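Local coordinates for protein putative isomerase YbhH (Escherichia coli, PDB 6OTV) that probably acts as an isomerase of the PrpF family, although its substrate and exact reaction remain unassigned, at residues Gly11-Gly16 with Val335-Arg340; Asn95-Val100 with Val159-Leu164; Asp182-Val187 with Glu228-Gln233. All coordinates share one frame; numbering follows the deposited sequence.

In the fold
Contacts 1 and 2 lie in the buried core of one half of the molecule. Their centres are 8 Å apart, and they share neighbouring strands, 332-344 and 158-163. Contact 3 sits on the other side of the chain's centre, about 22 Å from contact 1 and about 20 Å from contact 2 between nearest atoms. It is only partly buried. The chemistry follows these places. Contact 1 joins a glycine-rich hairpin to a strand, mostly through backbone. Contact 2 packs a helix on a strand mainly through apolar side chains, with a buried serine among them. Contact 3 mixes an apolar centre with a polar bond at the more exposed side, where an aspartate meets a helix serine.

Contact 1: residues Gly11-Gly16 with Val335-Arg340; sequences GGTSRG and VIRTTR. With EDO (1,2-ethanediol), chain E; EDO (1,2-ethanediol), chain N.
Gly12 N donates a hydrogen bond of 2.8 Å to Thr338 O. This bond joins the tight turn at Gly11-Ser14 to the strand 335-340. Next to it, Gly11 and Thr339 form an antiparallel non-hydrogen-bonded pair, with 4.7 Å between Gly11 CA and Thr339 CA. Thr339 OG1 lies 4.0 Å from Gly11 CA, but its hydrogen bond is to Arg10 O.

Arg337 is the long side chain of the contact. Its chain is bent twice: chi2 of -88° turns CD aside, and chi3 of 74° places NE within reach of the preceding carbonyl. Arg337 NE then donates to Ile336 O over 3.0 Å, almost straight at 172°. Ile336 O lies in the guanidinium plane. This bond fixes the turn of the flat group. Arg337 NH1 has a second hold, a hydrogen bond to Asn95 OD1 on helix 94-106. Thr13 meets the group obliquely, with its methyl CG2 4.2 Å from Arg337 NH1.

The turn is a type II' beta turn. It closes a two-residue beta hairpin between strands 3-11 and 14-20, and strand 332-344 runs antiparallel to the first arm. Gly11 N bonds Ser14 O at 2.7 Å, and Ser14 N bonds Gly11 O at 3.0 Å. Gly12 is the first of the two central turn residues and has a positive phi. A CB on Gly12 would come tight against Arg337 CD.

Farther along the strand, an ethanediol, probably from the crystallisation liquor, marks the guanidinium edge of Arg340. Its O1 accepts from Arg340 NH1 at 3.2 Å. Thr338 OG1 is hydrogen-bonded to Arg10 NH1.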
loop_
_atom_site.group_PDB
_atom_site.type_symbol
_atom_site.label_atom_id
_atom_site.label_comp_id
_atom_site.label_asym_id
_atom_site.label_seq_id
_atom_site.Cartn_x
_atom_site.Cartn_y
_atom_site.Cartn_z
ATOM N N GLY A 11 -10.052 22.591 -3.440
ATOM C CA GLY A 11 -10.129 21.157 -3.270
ATOM C C GLY A 11 -11.494 20.775 -2.740
ATOM O O GLY A 11 -11.769 20.956 -1.551
ATOM N N GLY A 12 -12.356 20.263 -3.608
ATOM C CA GLY A 12 -13.717 19.972 -3.191
ATOM C C GLY A 12 -14.412 21.252 -2.771
ATOM O O GLY A 12 -14.496 22.220 -3.537
ATOM N N THR A 13 -14.907 21.274 -1.533
ATOM C CA THR A 13 -15.585 22.435 -0.971
ATOM C C THR A 13 -14.658 23.296 -0.122
ATOM O O THR A 13 -15.134 24.092 0.695
ATOM C CB THR A 13 -16.788 21.992 -0.140
ATOM O OG1 THR A 13 -16.342 21.151 0.933
ATOM C CG2 THR A 13 -17.771 21.226 -1.000
ATOM N N SER A 14 -13.348 23.145 -0.290
ATOM C CA SER A 14 -12.359 23.906 0.455
ATOM C C SER A 14 -11.407 24.578 -0.521
ATOM O O SER A 14 -11.351 24.234 -1.704
ATOM C CB SER A 14 -11.578 23.012 1.429
ATOM O OG SER A 14 -12.421 22.516 2.454
ATOM N N ARG A 15 -10.643 25.539 -0.005
ATOM C CA ARG A 15 -9.674 26.279 -0.801
ATOM C C ARG A 15 -8.496 26.659 0.085
ATOM O O ARG A 15 -8.664 26.928 1.278
ATOM C CB ARG A 15 -10.309 27.532 -1.410
ATOM C CG ARG A 15 -9.480 28.224 -2.474
ATOM C CD ARG A 15 -10.134 29.541 -2.846
ATOM N NE ARG A 15 -9.929 30.541 -1.804
ATOM C CZ ARG A 15 -10.746 31.565 -1.577
ATOM N NH1 ARG A 15 -11.842 31.723 -2.307
ATOM N NH2 ARG A 15 -10.470 32.426 -0.607
ATOM N N GLY A 16 -7.305 26.681 -0.502
ATOM C CA GLY A 16 -6.140 27.089 0.259
ATOM C C GLY A 16 -4.866 26.963 -0.549
ATOM O O GLY A 16 -4.890 26.741 -1.763
ATOM N N VAL A 335 -14.725 8.104 -2.827
ATOM C CA VAL A 335 -15.556 9.294 -2.954
ATOM C C VAL A 335 -15.105 10.054 -4.193
ATOM O O VAL A 335 -13.914 10.072 -4.525
ATOM C CB VAL A 335 -15.469 10.176 -1.686
ATOM C CG1 VAL A 335 -16.132 11.524 -1.910
ATOM C CG2 VAL A 335 -16.113 9.466 -0.502
ATOM N N ILE A 336 -16.062 10.660 -4.896
ATOM C CA ILE A 336 -15.772 11.539 -6.022
ATOM C C ILE A 336 -15.752 12.976 -5.519
ATOM O O ILE A 336 -16.661 13.404 -4.797
ATOM C CB ILE A 336 -16.802 11.369 -7.151
ATOM C CG1 ILE A 336 -16.861 9.911 -7.623
ATOM C CG2 ILE A 336 -16.470 12.299 -8.318
ATOM C CD1 ILE A 336 -15.619 9.448 -8.355
ATOM N N ARG A 337 -14.715 13.717 -5.889
ATOM C CA ARG A 337 -14.639 15.148 -5.638
ATOM C C ARG A 337 -14.284 15.845 -6.942
ATOM O O ARG A 337 -14.146 15.214 -7.995
ATOM C CB ARG A 337 -13.604 15.477 -4.551
ATOM C CG ARG A 337 -13.830 14.800 -3.206
ATOM C CD ARG A 337 -14.749 15.615 -2.311
ATOM N NE ARG A 337 -16.139 15.538 -2.743
ATOM C CZ ARG A 337 -17.116 16.283 -2.241
ATOM N NH1 ARG A 337 -16.855 17.171 -1.289
ATOM N NH2 ARG A 337 -18.354 16.144 -2.696
ATOM N N THR A 338 -14.145 17.165 -6.876
ATOM C CA THR A 338 -13.586 17.941 -7.970
ATOM C C THR A 338 -12.559 18.903 -7.398
ATOM O O THR A 338 -12.577 19.227 -6.207
ATOM C CB THR A 338 -14.654 18.726 -8.750
ATOM O OG1 THR A 338 -15.144 19.800 -7.935
ATOM C CG2 THR A 338 -15.816 17.820 -9.157
ATOM N N THR A 339 -11.657 19.359 -8.261
ATOM C CA THR A 339 -10.635 20.306 -7.852
ATOM C C THR A 339 -10.364 21.254 -9.012
ATOM O O THR A 339 -10.738 20.985 -10.157
ATOM C CB THR A 339 -9.349 19.590 -7.405
ATOM O OG1 THR A 339 -8.438 20.538 -6.835
ATOM C CG2 THR A 339 -8.679 18.898 -8.583
ATOM N N ARG A 340 -9.723 22.378 -8.704
ATOM C CA ARG A 340 -9.371 23.336 -9.742
ATOM C C ARG A 340 -8.190 24.170 -9.272
ATOM O O ARG A 340 -8.154 24.616 -8.123
ATOM C CB ARG A 340 -10.554 24.245 -10.094
ATOM C CG ARG A 340 -10.390 24.982 -11.414
ATOM C CD ARG A 340 -11.588 25.868 -11.708
ATOM N NE ARG A 340 -11.587 27.081 -10.896
ATOM C CZ ARG A 340 -10.919 28.188 -11.210
ATOM N NH1 ARG A 340 -10.187 28.233 -12.317
ATOM N NH2 ARG A 340 -10.977 29.247 -10.413
HETATM C C1 EDO E . -17.349 21.288 -9.940
HETATM O O1 EDO E . -17.273 20.692 -8.643
HETATM C C2 EDO E . -17.058 22.776 -9.799
HETATM O O2 EDO E . -17.355 23.493 -11.002
HETATM C C1 EDO N . -8.836 25.680 -15.551
HETATM O O1 EDO N . -9.851 26.109 -14.638
HETATM C C2 EDO N . -7.478 25.733 -14.858
HETATM O O2 EDO N . -7.591 25.196 -13.534
#

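Contact 2: residues Asn95-Val100 with Val159-Leu164; sequences NMLSGV and VALTFL. With EDO (1,2-ethanediol), chain D; PO4 (phosphate ion), chain I.
Leu97 and Ser98 of helix 94-106 pack on Val159, Leu161 and Phe163 of strand 158-163, in a half of the molecule consistent with the diaminopimelate epimerase-like fold of its clan. The short helix and strand segments pass 8.8 Å apart, with an angle of 113° between their directions.

The two leucines lie alongside one another, pointing opposite ways. Leu97 CD2 comes 4.2 Å from Leu161 CD1. The same methyl lies 4.3 Å from Phe163 CZ and approaches that ring obliquely. Leu97 thus sits against both side chains, and Ile121, Ile130 and Tyr75 of other strands also touch it.

One residue further along the helix, Ser98 meets Val159 and Leu161. Its CB is 4.0 Å from Val159 CG1, and its OG is 3.8 Å from Leu161 CD1. This buried hydroxyl has its polar need met within the helix. Chi1 of -41° puts OG beside its own backbone N, and Ser98 OG donates to Asn95 O at 2.7 Å. Ser98 N bonds the same oxygen, and both donors reach it from one face of its plane. The Asn95 carbonyl oxygen is gripped twice, while methyls of Val159 and Leu161 pack against Ser98.

At the start of this segment, Asn95 binds a phosphate ion, probably from the crystallisation liquor. Asn95 ND2 reaches PO4 O2 at 2.7 Å, nearly straight at 175°, and Asn95 N adds a weak bond to that oxygen. Gly94 N and Ile279 N also hold the ion. Asn95 OD1 accepts from Thr13 N.

Two helix starts, those of 94-106 and 279-290, therefore meet at one anion. This is consistent with the epimerase-like fold, in which strands wrap a central helix in each domain and the active-site cleft lies between the two helix N-termini.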
loop_
_atom_site.group_PDB
_atom_site.type_symbol
_atom_site.label_atom_id
_atom_site.label_comp_id
_atom_site.label_asym_id
_atom_site.label_seq_id
_atom_site.Cartn_x
_atom_site.Cartn_y
_atom_site.Cartn_z
ATOM N N ASN A 95 -11.239 17.099 1.544
ATOM C CA ASN A 95 -11.510 17.979 0.417
ATOM C C ASN A 95 -10.224 18.559 -0.160
ATOM O O ASN A 95 -10.039 18.569 -1.381
ATOM C CB ASN A 95 -12.477 19.080 0.842
ATOM C CG ASN A 95 -13.894 18.576 0.949
ATOM O OD1 ASN A 95 -14.617 18.521 -0.046
ATOM N ND2 ASN A 95 -14.293 18.178 2.151
ATOM N N MET A 96 -9.318 19.038 0.698
ATOM C CA MET A 96 -8.016 19.475 0.203
ATOM C C MET A 96 -7.256 18.317 -0.428
ATOM O O MET A 96 -6.466 18.522 -1.357
ATOM C CB MET A 96 -7.197 20.104 1.332
ATOM C CG MET A 96 -7.737 21.441 1.809
ATOM S SD MET A 96 -7.500 22.764 0.604
ATOM C CE MET A 96 -5.769 23.152 0.856
ATOM N N LEU A 97 -7.495 17.096 0.055
ATOM C CA LEU A 97 -6.907 15.911 -0.559
ATOM C C LEU A 97 -7.232 15.830 -2.047
ATOM O O LEU A 97 -6.435 15.293 -2.826
ATOM C CB LEU A 97 -7.406 14.665 0.172
ATOM C CG LEU A 97 -6.915 13.284 -0.249
ATOM C CD1 LEU A 97 -5.409 13.169 -0.089
ATOM C CD2 LEU A 97 -7.628 12.228 0.576
ATOM N N SER A 98 -8.380 16.382 -2.459
ATOM C CA SER A 98 -8.788 16.316 -3.860
ATOM C C SER A 98 -7.782 16.986 -4.784
ATOM O O SER A 98 -7.687 16.621 -5.960
ATOM C CB SER A 98 -10.162 16.964 -4.045
ATOM O OG SER A 98 -11.032 16.619 -2.985
ATOM N N GLY A 99 -7.037 17.974 -4.286
ATOM C CA GLY A 99 -6.078 18.668 -5.121
ATOM C C GLY A 99 -4.673 18.110 -5.118
ATOM O O GLY A 99 -3.856 18.513 -5.953
ATOM N N VAL A 100 -4.376 17.170 -4.217
ATOM C CA VAL A 100 -2.998 16.715 -4.040
ATOM C C VAL A 100 -2.483 16.045 -5.308
ATOM O O VAL A 100 -1.375 16.338 -5.780
ATOM C CB VAL A 100 -2.896 15.778 -2.823
ATOM C CG1 VAL A 100 -1.511 15.146 -2.750
ATOM C CG2 VAL A 100 -3.203 16.542 -1.540
ATOM N N VAL A 159 -12.391 13.764 -9.587
ATOM C CA VAL A 159 -11.225 13.087 -9.035
ATOM C C VAL A 159 -11.724 12.039 -8.053
ATOM O O VAL A 159 -12.532 12.343 -7.167
ATOM C CB VAL A 159 -10.242 14.065 -8.362
ATOM C CG1 VAL A 159 -10.961 14.996 -7.401
ATOM C CG2 VAL A 159 -9.139 13.298 -7.641
ATOM N N ALA A 160 -11.271 10.802 -8.233
ATOM C CA ALA A 160 -11.685 9.694 -7.384
ATOM C C ALA A 160 -10.685 9.516 -6.250
ATOM O O ALA A 160 -9.476 9.443 -6.486
ATOM C CB ALA A 160 -11.805 8.405 -8.201
ATOM N N LEU A 161 -11.195 9.462 -5.021
ATOM C CA LEU A 161 -10.377 9.302 -3.823
ATOM C C LEU A 161 -10.769 7.991 -3.157
ATOM O O LEU A 161 -11.887 7.863 -2.647
ATOM C CB LEU A 161 -10.568 10.477 -2.865
ATOM C CG LEU A 161 -10.260 11.871 -3.413
ATOM C CD1 LEU A 161 -10.502 12.920 -2.343
ATOM C CD2 LEU A 161 -8.825 11.946 -3.935
ATOM N N THR A 162 -9.854 7.025 -3.160
ATOM C CA THR A 162 -10.088 5.703 -2.592
ATOM C C THR A 162 -9.225 5.526 -1.348
ATOM O O THR A 162 -7.992 5.597 -1.427
ATOM C CB THR A 162 -9.782 4.608 -3.611
ATOM O OG1 THR A 162 -10.561 4.826 -4.792
ATOM C CG2 THR A 162 -10.116 3.239 -3.036
ATOM N N PHE A 163 -9.872 5.279 -0.213
ATOM C CA PHE A 163 -9.180 5.104 1.057
ATOM C C PHE A 163 -8.739 3.652 1.208
ATOM O O PHE A 163 -9.543 2.729 1.038
ATOM C CB PHE A 163 -10.081 5.537 2.215
ATOM C CG PHE A 163 -10.263 7.031 2.303
ATOM C CD1 PHE A 163 -10.949 7.720 1.310
ATOM C CD2 PHE A 163 -9.740 7.748 3.368
ATOM C CE1 PHE A 163 -11.108 9.095 1.378
ATOM C CE2 PHE A 163 -9.899 9.126 3.444
ATOM C CZ PHE A 163 -10.582 9.799 2.446
ATOM N N LEU A 164 -7.460 3.456 1.530
ATOM C CA LEU A 164 -6.820 2.150 1.417
ATOM C C LEU A 164 -6.662 1.418 2.743
ATOM O O LEU A 164 -6.636 0.183 2.750
ATOM C CB LEU A 164 -5.443 2.303 0.760
ATOM C CG LEU A 164 -5.457 3.039 -0.581
ATOM C CD1 LEU A 164 -4.044 3.257 -1.101
ATOM C CD2 LEU A 164 -6.303 2.284 -1.598
HETATM C C1 EDO D . -9.851 -0.399 4.929
HETATM O O1 EDO D . -8.922 -1.465 5.147
HETATM C C2 EDO D . -9.676 0.132 3.511
HETATM O O2 EDO D . -10.212 1.456 3.403
HETATM P P PO4 I . -13.323 17.286 5.312
HETATM O O1 PO4 I . -13.463 17.984 6.647
HETATM O O2 PO4 I . -12.676 18.218 4.317
HETATM O O3 PO4 I . -12.484 16.038 5.478
HETATM O O4 PO4 I . -14.689 16.906 4.795
#

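Contact 3: residues Asp182-Val187 with Glu228-Gln233; sequences DYFDDV and ESIRLQ
Phe184 and Asp185, at the tip of a beta hairpin, pack against the side of helix 221-237 near the edge of the molecule. The hairpin joins strands 182-184 and 187-193 through a type I' beta turn from Phe184 to Val187. Asp185 and Asp186 are its two central residues, and both have a positive phi. The turn is closed by Val187 N bonding Phe184 O at 3.1 Å.

The apolar centre is made by Phe184, Val187 and Ile230. Ile230 CG2 lies 3.9 Å from Phe184 CB, and Ile230 CD1 is 4.3 Å from Val187 CB. Val189 and Ile201 of the adjoining strands also touch Ile230. The Phe184 ring lies beside the helix, with the backbone carbonyl carbon of Gln233 over one face. Gln233 CG comes 3.6 Å from Phe184 CD1.

The polar bond lies at the more exposed side. Ser229 OG is anti to its backbone N, at chi1 170°. From there it donates a short hydrogen bond of 2.5 Å to Asp185 OD2, on the syn lone pair of that oxygen.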
loop_
_atom_site.group_PDB
_atom_site.type_symbol
_atom_site.label_atom_id
_atom_site.label_comp_id
_atom_site.label_asym_id
_atom_site.label_seq_id
_atom_site.Cartn_x
_atom_site.Cartn_y
_atom_site.Cartn_z
ATOM N N ASP A 182 -23.271 -1.215 21.194
ATOM C CA ASP A 182 -23.053 -1.027 22.618
ATOM C C ASP A 182 -24.210 -0.224 23.198
ATOM O O ASP A 182 -25.060 0.303 22.475
ATOM C CB ASP A 182 -21.717 -0.325 22.882
ATOM C CG ASP A 182 -20.529 -1.160 22.453
ATOM O OD1 ASP A 182 -20.448 -2.334 22.870
ATOM O OD2 ASP A 182 -19.685 -0.649 21.688
ATOM N N TYR A 183 -24.242 -0.140 24.524
ATOM C CA TYR A 183 -25.285 0.589 25.231
ATOM C C TYR A 183 -24.645 1.495 26.268
ATOM O O TYR A 183 -23.859 1.036 27.102
ATOM C CB TYR A 183 -26.282 -0.367 25.896
ATOM C CG TYR A 183 -27.083 -1.178 24.906
ATOM C CD1 TYR A 183 -28.321 -0.735 24.457
ATOM C CD2 TYR A 183 -26.597 -2.381 24.410
ATOM C CE1 TYR A 183 -29.056 -1.471 23.547
ATOM C CE2 TYR A 183 -27.325 -3.125 23.500
ATOM C CZ TYR A 183 -28.553 -2.665 23.070
ATOM O OH TYR A 183 -29.280 -3.402 22.164
ATOM N N PHE A 184 -24.973 2.781 26.199
ATOM C CA PHE A 184 -24.525 3.760 27.178
ATOM C C PHE A 184 -25.703 4.664 27.500
ATOM O O PHE A 184 -26.313 5.233 26.589
ATOM C CB PHE A 184 -23.342 4.580 26.653
ATOM C CG PHE A 184 -22.175 3.746 26.205
ATOM C CD1 PHE A 184 -21.269 3.244 27.124
ATOM C CD2 PHE A 184 -21.982 3.468 24.864
ATOM C CE1 PHE A 184 -20.195 2.479 26.712
ATOM C CE2 PHE A 184 -20.910 2.707 24.446
ATOM C CZ PHE A 184 -20.015 2.211 25.371
ATOM N N ASP A 185 -26.028 4.779 28.789
ATOM C CA ASP A 185 -27.173 5.568 29.243
ATOM C C ASP A 185 -28.465 5.088 28.585
ATOM O O ASP A 185 -29.320 5.887 28.199
ATOM C CB ASP A 185 -26.951 7.062 28.988
ATOM C CG ASP A 185 -25.615 7.550 29.514
ATOM O OD1 ASP A 185 -24.887 6.745 30.133
ATOM O OD2 ASP A 185 -25.290 8.739 29.306
ATOM N N ASP A 186 -28.591 3.766 28.441
ATOM C CA ASP A 186 -29.776 3.123 27.866
ATOM C C ASP A 186 -30.043 3.581 26.434
ATOM O O ASP A 186 -31.191 3.606 25.983
ATOM C CB ASP A 186 -31.010 3.354 28.744
ATOM C CG ASP A 186 -30.803 2.877 30.168
ATOM O OD1 ASP A 186 -30.167 1.818 30.352
ATOM O OD2 ASP A 186 -31.267 3.565 31.103
ATOM N N VAL A 187 -28.990 3.937 25.706
ATOM C CA VAL A 187 -29.086 4.364 24.317
ATOM C C VAL A 187 -28.283 3.385 23.468
ATOM O O VAL A 187 -27.072 3.249 23.663
ATOM C CB VAL A 187 -28.573 5.799 24.112
ATOM C CG1 VAL A 187 -28.666 6.194 22.645
ATOM C CG2 VAL A 187 -29.345 6.774 24.988
ATOM N N GLU A 228 -22.053 14.214 25.405
ATOM C CA GLU A 228 -20.741 14.065 26.029
ATOM C C GLU A 228 -20.698 12.861 26.962
ATOM O O GLU A 228 -19.692 12.143 27.006
ATOM C CB GLU A 228 -20.369 15.340 26.786
ATOM C CG GLU A 228 -19.700 16.393 25.925
ATOM C CD GLU A 228 -18.322 15.965 25.455
ATOM O OE1 GLU A 228 -17.673 15.162 26.159
ATOM O OE2 GLU A 228 -17.890 16.429 24.381
ATOM N N SER A 229 -21.775 12.630 27.718
ATOM C CA SER A 229 -21.828 11.466 28.597
ATOM C C SER A 229 -21.602 10.177 27.820
ATOM O O SER A 229 -20.916 9.266 28.296
ATOM C CB SER A 229 -23.174 11.421 29.324
ATOM O OG SER A 229 -23.347 10.188 29.999
ATOM N N ILE A 230 -22.165 10.087 26.615
ATOM C CA ILE A 230 -21.984 8.892 25.804
ATOM C C ILE A 230 -20.604 8.873 25.154
ATOM O O ILE A 230 -20.009 7.802 24.988
ATOM C CB ILE A 230 -23.106 8.795 24.756
ATOM C CG1 ILE A 230 -24.472 8.931 25.429
ATOM C CG2 ILE A 230 -23.022 7.480 23.997
ATOM C CD1 ILE A 230 -25.632 8.965 24.457
ATOM N N ARG A 231 -20.066 10.041 24.792
ATOM C CA ARG A 231 -18.778 10.076 24.104
ATOM C C ARG A 231 -17.640 9.690 25.038
ATOM O O ARG A 231 -16.784 8.870 24.683
ATOM C CB ARG A 231 -18.524 11.458 23.508
ATOM C CG ARG A 231 -17.251 11.504 22.678
ATOM C CD ARG A 231 -16.956 12.895 22.165
ATOM N NE ARG A 231 -16.380 13.757 23.191
ATOM C CZ ARG A 231 -15.075 13.884 23.414
ATOM N NH1 ARG A 231 -14.203 13.203 22.681
ATOM N NH2 ARG A 231 -14.641 14.693 24.370
ATOM N N LEU A 232 -17.599 10.292 26.231
ATOM C CA LEU A 232 -16.587 9.913 27.213
ATOM C C LEU A 232 -16.681 8.430 27.545
ATOM O O LEU A 232 -15.659 7.750 27.691
ATOM C CB LEU A 232 -16.741 10.756 28.480
ATOM C CG LEU A 232 -16.747 12.281 28.331
ATOM C CD1 LEU A 232 -17.056 12.948 29.662
ATOM C CD2 LEU A 232 -15.424 12.780 27.776
ATOM N N GLN A 233 -17.904 7.909 27.651
ATOM C CA GLN A 233 -18.088 6.492 27.943
ATOM C C GLN A 233 -17.670 5.626 26.760
ATOM O O GLN A 233 -17.091 4.549 26.946
ATOM C CB GLN A 233 -19.545 6.231 28.323
ATOM C CG GLN A 233 -19.736 5.345 29.544
ATOM C CD GLN A 233 -21.181 5.303 30.011
ATOM O OE1 GLN A 233 -21.910 6.291 29.904
ATOM N NE2 GLN A 233 -21.605 4.153 30.525
#